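PDB 5IKY: oxalate biosynthetic component 1 from Burkholderia thailandensis, which probably makes oxalate in response to quorum sensing, pairing an alpha/beta-hydrolase serine hydrolase activity with an additional lyase activity in one bifunctional chain. Local coordinates for residues 558-572 with 680-692. Sequence-based numbering, arbitrary orientation.
Sequences LDALHPIVDTYRKIE and KPLPLRCLEYLVG
Tyr-568 reaches from helix 562-572 across helix 682-690 and passes from Cys-686 to Tyr-689 and Arg-685 on its way from CB to the hydroxyl. Its CB lies 3.8 Å from Cys-686 SG, and that sulfur also rests against the backbone of Val-565, where the two helices come closest. CG stands anti to the backbone N (chi1 168°), which lays the ring over the second helix. The CD2 side passes across the backbone of Cys-686, whose CA sits over one face, 3.9 Å from the ring centroid, in a CH-pi contact, while Leu-682 CD1 lies at the ring edge, near its plane. CD1 and CE1 press on the root of the Tyr-689 ring, CE1 lying 3.5 Å from Tyr-689 CB; the two ring planes are inclined by 32°. At the tip, beside Arg-685, Tyr-568 OH donates a 2.6 Å hydrogen bond to Glu-572 OE1, one turn further along its own helix.

That carboxylate is gripped side-on by Arg-685, with NE 2.7 Å from Glu-572 OE1 and NH2 bonded to Glu-572 OE2. The tyrosine hydroxyl and Arg-685 NE approach OE1 from opposite faces of the carboxylate plane, an arrangement in which the phenol probably helps to hold the carboxylate in place for Arg-685. Arg-644 pairs with OE2 as well, a concentration of positive charge that would probably favour ionised Glu-572.

Leu-682 returns the interlock, fitting among Val-565, Tyr-568, Arg-569 and Glu-572. Toward the start of segment 558-572 the contact becomes wholly aliphatic: Leu-687 spreads its methyls, CD1 lying 3.8 Å from Leu-558 CD2 and CD2 meeting Leu-561, with Leu-722 of helix 715-734 packed alongside. With axes 9.4 Å apart and crossing at 88°, this is a near-perpendicular helix pair within the mainly helical cap domain, Tyr-568 and Leu-682 each acting as a knob in the other helix's hole.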
loop_
_atom_site.group_PDB
_atom_site.type_symbol
_atom_site.label_atom_id
_atom_site.label_comp_id
_atom_site.label_asym_id
_atom_site.label_seq_id
_atom_site.Cartn_x
_atom_site.Cartn_y
_atom_site.Cartn_z
ATOM N N LEU A 558 -31.851 3.840 12.911
ATOM C CA LEU A 558 -31.119 4.507 13.983
ATOM C C LEU A 558 -31.255 3.755 15.302
ATOM O O LEU A 558 -30.312 3.693 16.091
ATOM C CB LEU A 558 -31.606 5.947 14.150
ATOM C CG LEU A 558 -31.152 6.935 13.076
ATOM C CD1 LEU A 558 -31.791 8.298 13.295
ATOM C CD2 LEU A 558 -29.636 7.041 13.067
ATOM N N ASP A 559 -32.433 3.185 15.532
ATOM C CA ASP A 559 -32.703 2.437 16.753
ATOM C C ASP A 559 -31.838 1.181 16.834
ATOM O O ASP A 559 -31.364 0.807 17.908
ATOM C CB ASP A 559 -34.185 2.067 16.830
ATOM C CG ASP A 559 -34.571 1.478 18.169
ATOM O OD1 ASP A 559 -34.598 2.232 19.163
ATOM O OD2 ASP A 559 -34.856 0.264 18.225
ATOM N N ALA A 560 -31.624 0.538 15.691
ATOM C CA ALA A 560 -30.836 -0.689 15.645
ATOM C C ALA A 560 -29.341 -0.419 15.821
ATOM O O ALA A 560 -28.586 -1.313 16.204
ATOM C CB ALA A 560 -31.089 -1.424 14.337
ATOM N N LEU A 561 -28.920 0.811 15.543
ATOM C CA LEU A 561 -27.506 1.176 15.605
ATOM C C LEU A 561 -27.124 1.804 16.940
ATOM O O LEU A 561 -26.018 2.327 17.091
ATOM C CB LEU A 561 -27.152 2.146 14.476
ATOM C CG LEU A 561 -27.297 1.646 13.043
ATOM C CD1 LEU A 561 -26.988 2.770 12.073
ATOM C CD2 LEU A 561 -26.393 0.450 12.794
ATOM N N HIS A 562 -28.037 1.754 17.902
ATOM C CA HIS A 562 -27.841 2.427 19.185
ATOM C C HIS A 562 -26.537 2.042 19.907
ATOM O O HIS A 562 -25.817 2.928 20.368
ATOM C CB HIS A 562 -29.039 2.172 20.104
ATOM C CG HIS A 562 -29.109 3.106 21.271
ATOM N ND1 HIS A 562 -29.528 4.414 21.153
ATOM C CD2 HIS A 562 -28.808 2.924 22.579
ATOM C CE1 HIS A 562 -29.485 4.997 22.338
ATOM N NE2 HIS A 562 -29.052 4.114 23.220
ATOM N N PRO A 563 -26.221 0.733 20.013
ATOM C CA PRO A 563 -24.967 0.427 20.716
ATOM C C PRO A 563 -23.725 0.888 19.957
ATOM O O PRO A 563 -22.678 1.120 20.558
ATOM C CB PRO A 563 -24.997 -1.103 20.834
ATOM C CG PRO A 563 -25.887 -1.553 19.737
ATOM C CD PRO A 563 -26.941 -0.495 19.625
ATOM N N ILE A 564 -23.848 1.019 18.644
ATOM C CA ILE A 564 -22.732 1.444 17.807
ATOM C C ILE A 564 -22.514 2.949 17.892
ATOM O O ILE A 564 -21.375 3.426 17.897
ATOM C CB ILE A 564 -22.958 1.023 16.353
ATOM C CG1 ILE A 564 -22.820 -0.490 16.250
ATOM C CG2 ILE A 564 -21.988 1.744 15.422
ATOM C CD1 ILE A 564 -22.990 -0.997 14.891
ATOM N N VAL A 565 -23.613 3.690 17.976
ATOM C CA VAL A 565 -23.543 5.124 18.209
ATOM C C VAL A 565 -22.786 5.400 19.505
ATOM O O VAL A 565 -21.949 6.301 19.566
ATOM C CB VAL A 565 -24.945 5.751 18.273
ATOM C CG1 VAL A 565 -24.864 7.226 18.647
ATOM C CG2 VAL A 565 -25.658 5.571 16.941
ATOM N N ASP A 566 -23.065 4.599 20.529
ATOM C CA ASP A 566 -22.390 4.755 21.812
ATOM C C ASP A 566 -20.897 4.483 21.668
ATOM O O ASP A 566 -20.069 5.201 22.231
ATOM C CB ASP A 566 -22.999 3.832 22.866
ATOM C CG ASP A 566 -22.567 4.194 24.275
ATOM O OD1 ASP A 566 -23.113 5.171 24.832
ATOM O OD2 ASP A 566 -21.680 3.506 24.825
ATOM N N THR A 567 -20.562 3.444 20.908
ATOM C CA THR A 567 -19.168 3.118 20.626
ATOM C C THR A 567 -18.463 4.290 19.946
ATOM O O THR A 567 -17.340 4.645 20.307
ATOM C CB THR A 567 -19.046 1.867 19.734
ATOM O OG1 THR A 567 -19.577 0.728 20.422
ATOM C CG2 THR A 567 -17.590 1.605 19.380
ATOM N N TYR A 568 -19.135 4.897 18.972
ATOM C CA TYR A 568 -18.574 6.039 18.261
ATOM C C TYR A 568 -18.419 7.253 19.171
ATOM O O TYR A 568 -17.426 7.973 19.087
ATOM C CB TYR A 568 -19.438 6.414 17.054
ATOM C CG TYR A 568 -19.055 7.750 16.459
ATOM C CD1 TYR A 568 -17.907 7.881 15.689
ATOM C CD2 TYR A 568 -19.831 8.882 16.679
ATOM C CE1 TYR A 568 -17.543 9.099 15.152
ATOM C CE2 TYR A 568 -19.474 10.107 16.144
ATOM C CZ TYR A 568 -18.328 10.206 15.381
ATOM O OH TYR A 568 -17.961 11.416 14.840
ATOM N N ARG A 569 -19.412 7.477 20.026
ATOM C CA ARG A 569 -19.403 8.618 20.937
ATOM C C ARG A 569 -18.150 8.637 21.810
ATOM O O ARG A 569 -17.590 9.698 22.084
ATOM C CB ARG A 569 -20.652 8.605 21.819
ATOM C CG ARG A 569 -20.741 9.780 22.779
ATOM C CD ARG A 569 -21.792 9.535 23.849
ATOM N NE ARG A 569 -21.555 8.289 24.572
ATOM C CZ ARG A 569 -20.700 8.159 25.582
ATOM N NH1 ARG A 569 -19.991 9.203 25.993
ATOM N NH2 ARG A 569 -20.550 6.985 26.180
ATOM N N LYS A 570 -17.712 7.455 22.237
ATOM C CA LYS A 570 -16.513 7.336 23.058
ATOM C C LYS A 570 -15.267 7.722 22.266
ATOM O O LYS A 570 -14.349 8.344 22.800
ATOM C CB LYS A 570 -16.377 5.913 23.606
ATOM C CG LYS A 570 -17.345 5.596 24.736
ATOM C CD LYS A 570 -17.678 4.115 24.781
ATOM C CE LYS A 570 -18.404 3.753 26.065
ATOM N NZ LYS A 570 -18.826 2.325 26.076
ATOM N N ILE A 571 -15.243 7.350 20.990
ATOM C CA ILE A 571 -14.153 7.734 20.101
ATOM C C ILE A 571 -14.122 9.248 19.918
ATOM O O ILE A 571 -13.062 9.873 19.973
ATOM C CB ILE A 571 -14.281 7.057 18.722
ATOM C CG1 ILE A 571 -14.248 5.535 18.867
ATOM C CG2 ILE A 571 -13.177 7.531 17.784
ATOM C CD1 ILE A 571 -14.418 4.797 17.557
ATOM N N GLU A 572 -15.296 9.831 19.709
ATOM C CA GLU A 572 -15.413 11.267 19.490
ATOM C C GLU A 572 -15.007 12.047 20.738
ATOM O O GLU A 572 -14.435 13.134 20.640
ATOM C CB GLU A 572 -16.842 11.625 19.076
ATOM C CG GLU A 572 -16.964 12.948 18.340
ATOM C CD GLU A 572 -18.376 13.221 17.862
ATOM O OE1 GLU A 572 -18.604 13.189 16.636
ATOM O OE2 GLU A 572 -19.259 13.469 18.711
ATOM N N LYS A 680 -24.643 19.133 13.501
ATOM C CA LYS A 680 -25.115 17.767 13.337
ATOM C C LYS A 680 -25.253 17.086 14.694
ATOM O O LYS A 680 -24.334 17.136 15.512
ATOM C CB LYS A 680 -24.159 16.976 12.444
ATOM C CG LYS A 680 -23.994 17.553 11.049
ATOM C CD LYS A 680 -22.852 16.885 10.304
ATOM C CE LYS A 680 -22.692 17.467 8.911
ATOM N NZ LYS A 680 -21.523 16.883 8.198
ATOM N N PRO A 681 -26.409 16.453 14.940
ATOM C CA PRO A 681 -26.606 15.649 16.152
ATOM C C PRO A 681 -25.675 14.438 16.178
ATOM O O PRO A 681 -25.102 14.089 15.146
ATOM C CB PRO A 681 -28.073 15.219 16.059
ATOM C CG PRO A 681 -28.401 15.298 14.606
ATOM C CD PRO A 681 -27.605 16.458 14.082
ATOM N N LEU A 682 -25.530 13.811 17.343
ATOM C CA LEU A 682 -24.602 12.692 17.513
ATOM C C LEU A 682 -24.832 11.514 16.544
ATOM O O LEU A 682 -23.879 11.055 15.914
ATOM C CB LEU A 682 -24.647 12.194 18.964
ATOM C CG LEU A 682 -23.819 10.957 19.320
ATOM C CD1 LEU A 682 -22.340 11.205 19.071
ATOM C CD2 LEU A 682 -24.064 10.553 20.767
ATOM N N PRO A 683 -26.084 11.021 16.411
ATOM C CA PRO A 683 -26.260 9.874 15.508
ATOM C C PRO A 683 -25.912 10.177 14.050
ATOM O O PRO A 683 -25.469 9.278 13.334
ATOM C CB PRO A 683 -27.751 9.546 15.641
ATOM C CG PRO A 683 -28.151 10.116 16.954
ATOM C CD PRO A 683 -27.347 11.369 17.088
ATOM N N LEU A 684 -26.110 11.419 13.619
ATOM C CA LEU A 684 -25.763 11.805 12.256
ATOM C C LEU A 684 -24.251 11.750 12.051
ATOM O O LEU A 684 -23.773 11.302 11.008
ATOM C CB LEU A 684 -26.298 13.203 11.935
ATOM C CG LEU A 684 -25.910 13.808 10.582
ATOM C CD1 LEU A 684 -26.178 12.834 9.445
ATOM C CD2 LEU A 684 -26.672 15.103 10.356
ATOM N N ARG A 685 -23.501 12.198 13.052
ATOM C CA ARG A 685 -22.046 12.172 12.974
ATOM C C ARG A 685 -21.546 10.733 12.969
ATOM O O ARG A 685 -20.534 10.420 12.339
ATOM C CB ARG A 685 -21.421 12.955 14.132
ATOM C CG ARG A 685 -21.853 14.415 14.200
ATOM C CD ARG A 685 -20.895 15.254 15.039
ATOM N NE ARG A 685 -20.816 14.790 16.422
ATOM C CZ ARG A 685 -21.609 15.213 17.400
ATOM N NH1 ARG A 685 -22.551 16.112 17.151
ATOM N NH2 ARG A 685 -21.462 14.731 18.628
ATOM N N CYS A 686 -22.268 9.859 13.666
ATOM C CA CYS A 686 -21.916 8.445 13.714
ATOM C C CYS A 686 -22.104 7.795 12.351
ATOM O O CYS A 686 -21.241 7.048 11.886
ATOM C CB CYS A 686 -22.754 7.711 14.760
ATOM S SG CYS A 686 -22.454 5.924 14.823
ATOM N N LEU A 687 -23.240 8.083 11.720
ATOM C CA LEU A 687 -23.542 7.559 10.392
ATOM C C LEU A 687 -22.481 7.982 9.385
ATOM O O LEU A 687 -22.042 7.179 8.560
ATOM C CB LEU A 687 -24.921 8.031 9.927
ATOM C CG LEU A 687 -26.133 7.461 10.665
ATOM C CD1 LEU A 687 -27.398 8.193 10.251
ATOM C CD2 LEU A 687 -26.265 5.974 10.405
ATOM N N GLU A 688 -22.076 9.247 9.460
ATOM C CA GLU A 688 -21.053 9.783 8.569
ATOM C C GLU A 688 -19.729 9.061 8.772
ATOM O O GLU A 688 -18.982 8.835 7.822
ATOM C CB GLU A 688 -20.871 11.287 8.791
ATOM C CG GLU A 688 -22.002 12.146 8.246
ATOM C CD GLU A 688 -21.678 13.628 8.283
ATOM O OE1 GLU A 688 -20.706 14.010 8.969
ATOM O OE2 GLU A 688 -22.394 14.412 7.622
ATOM N N TYR A 689 -19.448 8.702 10.019
ATOM C CA TYR A 689 -18.248 7.950 10.348
ATOM C C TYR A 689 -18.309 6.542 9.762
ATOM O O TYR A 689 -17.358 6.082 9.132
ATOM C CB TYR A 689 -18.058 7.891 11.867
ATOM C CG TYR A 689 -17.003 6.909 12.326
ATOM C CD1 TYR A 689 -15.655 7.154 12.103
ATOM C CD2 TYR A 689 -17.356 5.743 12.995
ATOM C CE1 TYR A 689 -14.687 6.260 12.524
ATOM C CE2 TYR A 689 -16.395 4.845 13.420
ATOM C CZ TYR A 689 -15.063 5.109 13.183
ATOM O OH TYR A 689 -14.105 4.220 13.604
ATOM N N LEU A 690 -19.440 5.870 9.962
ATOM C CA LEU A 690 -19.611 4.491 9.512
ATOM C C LEU A 690 -19.423 4.325 8.005
ATOM O O LEU A 690 -18.725 3.415 7.563
ATOM C CB LEU A 690 -20.989 3.968 9.917
ATOM C CG LEU A 690 -21.169 3.609 11.392
ATOM C CD1 LEU A 690 -22.614 3.228 11.672
ATOM C CD2 LEU A 690 -20.228 2.481 11.786
ATOM N N VAL A 691 -20.038 5.204 7.218
ATOM C CA VAL A 691 -19.946 5.102 5.764
ATOM C C VAL A 691 -18.566 5.509 5.253
ATOM O O VAL A 691 -18.273 5.375 4.066
ATOM C CB VAL A 691 -21.013 5.966 5.065
ATOM C CG1 VAL A 691 -22.407 5.442 5.375
ATOM C CG2 VAL A 691 -20.872 7.424 5.476
ATOM N N GLY A 692 -17.724 6.003 6.156
ATOM C CA GLY A 692 -16.372 6.399 5.804
ATOM C C GLY A 692 -15.332 5.345 6.136
ATOM O O GLY A 692 -14.164 5.478 5.769
#